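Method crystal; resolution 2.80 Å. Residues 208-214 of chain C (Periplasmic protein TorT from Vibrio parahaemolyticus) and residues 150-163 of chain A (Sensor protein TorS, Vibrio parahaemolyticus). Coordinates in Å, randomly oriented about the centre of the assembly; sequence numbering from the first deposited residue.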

ATOM      1  N   ALA C 208     -20.688  13.572  -8.126  1.00 56.29           N
ATOM      2  CA  ALA C 208     -22.019  14.026  -7.734  1.00 56.03           C
ATOM      3  C   ALA C 208     -23.133  13.121  -8.284  1.00 56.46           C
ATOM      4  O   ALA C 208     -24.096  12.801  -7.582  1.00 55.29           O
ATOM      5  CB  ALA C 208     -22.221  15.454  -8.198  1.00 54.41           C
ATOM      6  N   ILE C 209     -22.999  12.707  -9.539  1.00 57.29           N
ATOM      7  CA  ILE C 209     -23.984  11.827 -10.154  1.00 58.91           C
ATOM      8  C   ILE C 209     -24.203  10.567  -9.304  1.00 61.19           C
ATOM      9  O   ILE C 209     -25.317  10.060  -9.218  1.00 61.41           O
ATOM     10  CB  ILE C 209     -23.541  11.388 -11.577  1.00 57.78           C
ATOM     11  CG1 ILE C 209     -23.232  12.614 -12.436  1.00 57.50           C
ATOM     12  CG2 ILE C 209     -24.635  10.558 -12.236  1.00 54.42           C
ATOM     13  CD1 ILE C 209     -22.563  12.275 -13.768  1.00 55.70           C
ATOM     14  N   SER C 210     -23.143  10.063  -8.679  1.00 64.62           N
ATOM     15  CA  SER C 210     -23.254   8.854  -7.861  1.00 67.57           C
ATOM     16  C   SER C 210     -23.714   9.099  -6.425  1.00 69.15           C
ATOM     17  O   SER C 210     -24.451   8.292  -5.865  1.00 69.18           O
ATOM     18  CB  SER C 210     -21.926   8.091  -7.852  1.00 68.22           C
ATOM     19  OG  SER C 210     -21.602   7.620  -9.150  1.00 69.95           O
ATOM     20  N   GLU C 211     -23.279  10.205  -5.829  1.00 71.23           N
ATOM     21  CA  GLU C 211     -23.670  10.524  -4.457  1.00 73.86           C
ATOM     22  C   GLU C 211     -25.153  10.873  -4.379  1.00 74.40           C
ATOM     23  O   GLU C 211     -25.859  10.418  -3.476  1.00 73.75           O
ATOM     24  CB  GLU C 211     -22.834  11.692  -3.907  1.00 74.74           C
ATOM     25  CG  GLU C 211     -21.366  11.355  -3.706  1.00 75.34           C
ATOM     26  CD  GLU C 211     -21.173  10.094  -2.885  1.00 76.56           C
ATOM     27  OE1 GLU C 211     -21.445  10.125  -1.662  1.00 76.56           O
ATOM     28  OE2 GLU C 211     -20.760   9.065  -3.466  1.00 76.84           O
ATOM     29  N   LEU C 212     -25.617  11.684  -5.328  1.00 75.02           N
ATOM     30  CA  LEU C 212     -27.018  12.087  -5.367  1.00 74.79           C
ATOM     31  C   LEU C 212     -27.909  10.875  -5.620  1.00 75.23           C
ATOM     32  O   LEU C 212     -29.030  10.808  -5.126  1.00 76.03           O
ATOM     33  CB  LEU C 212     -27.245  13.140  -6.456  1.00 72.86           C
ATOM     34  CG  LEU C 212     -26.505  14.465  -6.250  1.00 73.68           C
ATOM     35  CD1 LEU C 212     -26.728  15.376  -7.442  1.00 73.19           C
ATOM     36  CD2 LEU C 212     -26.978  15.130  -4.963  1.00 73.47           C
ATOM     37  N   ARG C 213     -27.405   9.908  -6.379  1.00 75.26           N
ATOM     38  CA  ARG C 213     -28.182   8.717  -6.682  1.00 75.91           C
ATOM     39  C   ARG C 213     -28.375   7.863  -5.437  1.00 77.76           C
ATOM     40  O   ARG C 213     -29.251   7.005  -5.403  1.00 78.36           O
ATOM     41  CB  ARG C 213     -27.498   7.901  -7.787  1.00 73.75           C
ATOM     42  CG  ARG C 213     -28.311   6.724  -8.309  1.00 72.03           C
ATOM     43  CD  ARG C 213     -27.987   5.451  -7.552  1.00 73.27           C
ATOM     44  NE  ARG C 213     -28.784   4.297  -7.969  1.00 73.10           N
ATOM     45  CZ  ARG C 213     -28.935   3.894  -9.229  1.00 73.83           C
ATOM     46  NH1 ARG C 213     -28.352   4.555 -10.224  1.00 74.14           N
ATOM     47  NH2 ARG C 213     -29.654   2.813  -9.494  1.00 73.35           N
ATOM     48  N   SER C 214     -27.564   8.108  -4.412  1.00 80.32           N
ATOM     49  CA  SER C 214     -27.650   7.344  -3.167  1.00 81.81           C
ATOM     50  C   SER C 214     -28.374   8.107  -2.059  1.00 83.33           C
ATOM     51  O   SER C 214     -28.573   7.588  -0.964  1.00 83.26           O
ATOM     52  CB  SER C 214     -26.248   6.953  -2.699  1.00 80.41           C
ATOM     53  OG  SER C 214     -25.604   6.143  -3.663  1.00 79.84           O
TER
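Chain A 150-163: DALVEVDLDLTERL

Helices that pack nearly at right angles share little length, so a few residues near the crossing must carry the contact. The pairing of the periplasmic protein TorT with the sensor TorS offers a compact example. In chain A, residues 150-163 are helical throughout, part of a helix that extends beyond the stretch in both directions. Its regular winding is interrupted at 152-157 by a wider pi-type turn, in which the amide of Leu157(A) reaches back five residues, its N lying 2.9 Å from the O of Leu152(A) in a weak hydrogen bond. Chain C contributes the last part of a helix that enters from earlier in the sequence and gives way to a loop or turn. The axes approach to 9.1 Å, and their N-to-C directions differ by 99° (signed crossing angle -99°), so chain A runs across chain C. The backbones come nearest where the CA of Ser210(C) lies 5.1 Å from the CA of Glu154(A).

Such closeness is possible where a small side chain faces the partner helix. Ser210(C) directs its CA-to-CB bond toward chain A, and with chi1 in the m well its OG donates a hydrogen bond to the backbone O of Glu154(A) at 2.6 Å. That carbonyl lies in the pi-type turn and takes no backbone hydrogen bond within the stretch, the amide of Asp158(A) going weakly to the O of Val153(A) and that of Leu159(A) to the O of Val155(A). The same OG also lies 3.4 Å from OD2 of Asp158(A), one turn further along chain A.

Glu154(A), which loses more surface to this contact than any other residue of the two stretches, also uses its side chain. It extends from an m chi1 through a t chi2, bringing OE1 to 3.2 Å from NH1 of Arg213(C). The oxygen lies near the guanidinium plane, at its edge, and the pair forms a salt bridge whose hydrogen bond is weak, with an N-H...acceptor angle of 127°. OE2 of Glu154(A) lies 3.6 Å from CG2 of Ile209(C), setting aliphatic bulk beside the carboxylate. Arg213(C) further packs its NH2 3.7 Å from CB of Ala151(A), so this long side chain spans two positions on the opposing helix.

Toward the C-terminal end of the chain A stretch, a second and looser charge pair closes the contact. OE2 of Glu211(C) stands 3.8 Å from NH1 of Arg162(A), a long salt bridge in which the oxygen lies well out of the guanidinium plane; charge attraction operates there without a directed N-H.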

ATOM      1  N   ASP A 150     -27.210   2.222 -16.267  1.00 80.30           N
ATOM      2  CA  ASP A 150     -26.890   3.424 -15.503  1.00 81.07           C
ATOM      3  C   ASP A 150     -26.325   3.093 -14.119  1.00 80.81           C
ATOM      4  O   ASP A 150     -25.385   3.742 -13.647  1.00 81.00           O
ATOM      5  CB  ASP A 150     -28.139   4.291 -15.345  1.00 82.69           C
ATOM      6  CG  ASP A 150     -28.600   4.885 -16.653  1.00 85.04           C
ATOM      7  OD1 ASP A 150     -27.827   5.669 -17.239  1.00 87.08           O
ATOM      8  OD2 ASP A 150     -29.725   4.573 -17.098  1.00 87.11           O
ATOM      9  N   ALA A 151     -26.909   2.092 -13.467  1.00 78.99           N
ATOM     10  CA  ALA A 151     -26.454   1.688 -12.147  1.00 77.47           C
ATOM     11  C   ALA A 151     -25.060   1.085 -12.296  1.00 76.70           C
ATOM     12  O   ALA A 151     -24.132   1.456 -11.578  1.00 77.61           O
ATOM     13  CB  ALA A 151     -27.419   0.669 -11.549  1.00 77.39           C
ATOM     14  N   LEU A 152     -24.926   0.166 -13.250  1.00 74.54           N
ATOM     15  CA  LEU A 152     -23.665  -0.506 -13.550  1.00 71.21           C
ATOM     16  C   LEU A 152     -22.511   0.492 -13.686  1.00 71.24           C
ATOM     17  O   LEU A 152     -21.344   0.113 -13.643  1.00 71.73           O
ATOM     18  CB  LEU A 152     -23.806  -1.283 -14.853  1.00 68.94           C
ATOM     19  CG  LEU A 152     -22.693  -2.242 -15.256  1.00 67.03           C
ATOM     20  CD1 LEU A 152     -23.075  -3.644 -14.821  1.00 66.89           C
ATOM     21  CD2 LEU A 152     -22.493  -2.207 -16.762  1.00 65.32           C
ATOM     22  N   VAL A 153     -22.838   1.765 -13.868  1.00 70.56           N
ATOM     23  CA  VAL A 153     -21.817   2.796 -13.998  1.00 70.17           C
ATOM     24  C   VAL A 153     -21.853   3.735 -12.801  1.00 70.84           C
ATOM     25  O   VAL A 153     -20.821   4.033 -12.205  1.00 71.27           O
ATOM     26  CB  VAL A 153     -22.016   3.626 -15.295  1.00 68.91           C
ATOM     27  CG1 VAL A 153     -21.117   4.852 -15.287  1.00 68.54           C
ATOM     28  CG2 VAL A 153     -21.704   2.772 -16.504  1.00 68.10           C
ATOM     29  N   GLU A 154     -23.050   4.193 -12.455  1.00 71.51           N
ATOM     30  CA  GLU A 154     -23.234   5.114 -11.343  1.00 72.41           C
ATOM     31  C   GLU A 154     -22.989   4.509  -9.973  1.00 71.63           C
ATOM     32  O   GLU A 154     -22.586   5.209  -9.047  1.00 70.30           O
ATOM     33  CB  GLU A 154     -24.638   5.711 -11.399  1.00 74.92           C
ATOM     34  CG  GLU A 154     -24.767   6.875 -12.360  1.00 78.33           C
ATOM     35  CD  GLU A 154     -26.206   7.287 -12.580  1.00 81.10           C
ATOM     36  OE1 GLU A 154     -27.026   7.110 -11.652  1.00 83.24           O
ATOM     37  OE2 GLU A 154     -26.518   7.798 -13.677  1.00 81.45           O
ATOM     38  N   VAL A 155     -23.235   3.214  -9.838  1.00 71.69           N
ATOM     39  CA  VAL A 155     -23.027   2.548  -8.564  1.00 73.52           C
ATOM     40  C   VAL A 155     -22.066   1.357  -8.690  1.00 74.59           C
ATOM     41  O   VAL A 155     -20.992   1.356  -8.087  1.00 76.35           O
ATOM     42  CB  VAL A 155     -24.391   2.096  -7.934  1.00 73.90           C
ATOM     43  CG1 VAL A 155     -25.187   1.272  -8.924  1.00 75.29           C
ATOM     44  CG2 VAL A 155     -24.148   1.289  -6.670  1.00 73.48           C
ATOM     45  N   ASP A 156     -22.435   0.361  -9.486  1.00 74.43           N
ATOM     46  CA  ASP A 156     -21.601  -0.821  -9.667  1.00 73.45           C
ATOM     47  C   ASP A 156     -20.141  -0.480 -10.023  1.00 71.94           C
ATOM     48  O   ASP A 156     -19.210  -0.908  -9.348  1.00 71.33           O
ATOM     49  CB  ASP A 156     -22.210  -1.706 -10.763  1.00 76.33           C
ATOM     50  CG  ASP A 156     -21.985  -3.192 -10.518  1.00 80.03           C
ATOM     51  OD1 ASP A 156     -20.812  -3.612 -10.385  1.00 82.37           O
ATOM     52  OD2 ASP A 156     -22.984  -3.947 -10.458  1.00 80.67           O
ATOM     53  N   LEU A 157     -19.951   0.306 -11.077  1.00 70.24           N
ATOM     54  CA  LEU A 157     -18.612   0.673 -11.540  1.00 68.05           C
ATOM     55  C   LEU A 157     -17.918   1.683 -10.635  1.00 65.86           C
ATOM     56  O   LEU A 157     -16.741   1.532 -10.320  1.00 64.90           O
ATOM     57  CB  LEU A 157     -18.701   1.246 -12.959  1.00 68.03           C
ATOM     58  CG  LEU A 157     -17.585   0.916 -13.951  1.00 67.07           C
ATOM     59  CD1 LEU A 157     -17.489  -0.592 -14.132  1.00 65.06           C
ATOM     60  CD2 LEU A 157     -17.877   1.586 -15.281  1.00 67.08           C
ATOM     61  N   ASP A 158     -18.656   2.710 -10.235  1.00 64.04           N
ATOM     62  CA  ASP A 158     -18.134   3.766  -9.383  1.00 63.72           C
ATOM     63  C   ASP A 158     -17.716   3.266  -8.007  1.00 64.02           C
ATOM     64  O   ASP A 158     -16.819   3.836  -7.387  1.00 63.39           O
ATOM     65  CB  ASP A 158     -19.174   4.873  -9.236  1.00 63.82           C
ATOM     66  CG  ASP A 158     -18.788   5.904  -8.197  1.00 64.70           C
ATOM     67  OD1 ASP A 158     -18.929   5.617  -6.987  1.00 64.96           O
ATOM     68  OD2 ASP A 158     -18.342   7.003  -8.591  1.00 65.09           O
ATOM     69  N   LEU A 159     -18.372   2.209  -7.533  1.00 63.15           N
ATOM     70  CA  LEU A 159     -18.066   1.616  -6.237  1.00 62.07           C
ATOM     71  C   LEU A 159     -16.704   0.912  -6.269  1.00 62.14           C
ATOM     72  O   LEU A 159     -15.962   0.939  -5.289  1.00 61.43           O
ATOM     73  CB  LEU A 159     -19.147   0.602  -5.858  1.00 62.03           C
ATOM     74  CG  LEU A 159     -18.891  -0.231  -4.602  1.00 62.39           C
ATOM     75  CD1 LEU A 159     -19.057   0.643  -3.377  1.00 63.01           C
ATOM     76  CD2 LEU A 159     -19.849  -1.397  -4.555  1.00 61.31           C
ATOM     77  N   THR A 160     -16.398   0.277  -7.402  1.00 62.16           N
ATOM     78  CA  THR A 160     -15.141  -0.448  -7.602  1.00 60.79           C
ATOM     79  C   THR A 160     -13.930   0.459  -7.378  1.00 59.80           C
ATOM     80  O   THR A 160     -12.890   0.011  -6.877  1.00 61.02           O
ATOM     81  CB  THR A 160     -15.046  -1.031  -9.032  1.00 61.91           C
ATOM     82  OG1 THR A 160     -16.112  -1.962  -9.248  1.00 64.34           O
ATOM     83  CG2 THR A 160     -13.723  -1.746  -9.233  1.00 62.09           C
ATOM     84  N   GLU A 161     -14.052   1.725  -7.764  1.00 56.25           N
ATOM     85  CA  GLU A 161     -12.954   2.651  -7.566  1.00 53.67           C
ATOM     86  C   GLU A 161     -12.907   3.083  -6.112  1.00 51.41           C
ATOM     87  O   GLU A 161     -11.846   3.094  -5.503  1.00 51.76           O
ATOM     88  CB  GLU A 161     -13.083   3.870  -8.486  1.00 53.52           C
ATOM     89  CG  GLU A 161     -12.905   3.529  -9.958  1.00 57.40           C
ATOM     90  CD  GLU A 161     -11.700   2.620 -10.232  1.00 61.51           C
ATOM     91  OE1 GLU A 161     -10.545   3.042  -9.984  1.00 62.76           O
ATOM     92  OE2 GLU A 161     -11.910   1.479 -10.703  1.00 62.72           O
ATOM     93  N   ARG A 162     -14.056   3.425  -5.551  1.00 49.53           N
ATOM     94  CA  ARG A 162     -14.103   3.842  -4.163  1.00 47.06           C
ATOM     95  C   ARG A 162     -13.381   2.848  -3.261  1.00 46.44           C
ATOM     96  O   ARG A 162     -12.537   3.247  -2.452  1.00 44.33           O
ATOM     97  CB  ARG A 162     -15.549   3.996  -3.702  1.00 46.86           C
ATOM     98  CG  ARG A 162     -16.140   5.335  -4.077  1.00 52.59           C
ATOM     99  CD  ARG A 162     -17.458   5.601  -3.386  1.00 59.82           C
ATOM    100  NE  ARG A 162     -18.480   4.637  -3.784  1.00 67.31           N
ATOM    101  CZ  ARG A 162     -19.713   4.612  -3.287  1.00 69.50           C
ATOM    102  NH1 ARG A 162     -20.077   5.506  -2.367  1.00 70.24           N
ATOM    103  NH2 ARG A 162     -20.577   3.689  -3.699  1.00 70.53           N
ATOM    104  N   LEU A 163     -13.705   1.563  -3.409  1.00 45.11           N
ATOM    105  CA  LEU A 163     -13.093   0.531  -2.598  1.00 44.31           C
ATOM    106  C   LEU A 163     -11.596   0.399  -2.850  1.00 46.28           C
ATOM    107  O   LEU A 163     -10.827   0.250  -1.902  1.00 46.10           O
ATOM    108  CB  LEU A 163     -13.793  -0.805  -2.818  1.00 44.59           C
ATOM    109  CG  LEU A 163     -15.273  -0.897  -2.404  1.00 47.44           C
ATOM    110  CD1 LEU A 163     -15.766  -2.331  -2.571  1.00 48.57           C
ATOM    111  CD2 LEU A 163     -15.461  -0.458  -0.961  1.00 45.09           C
TER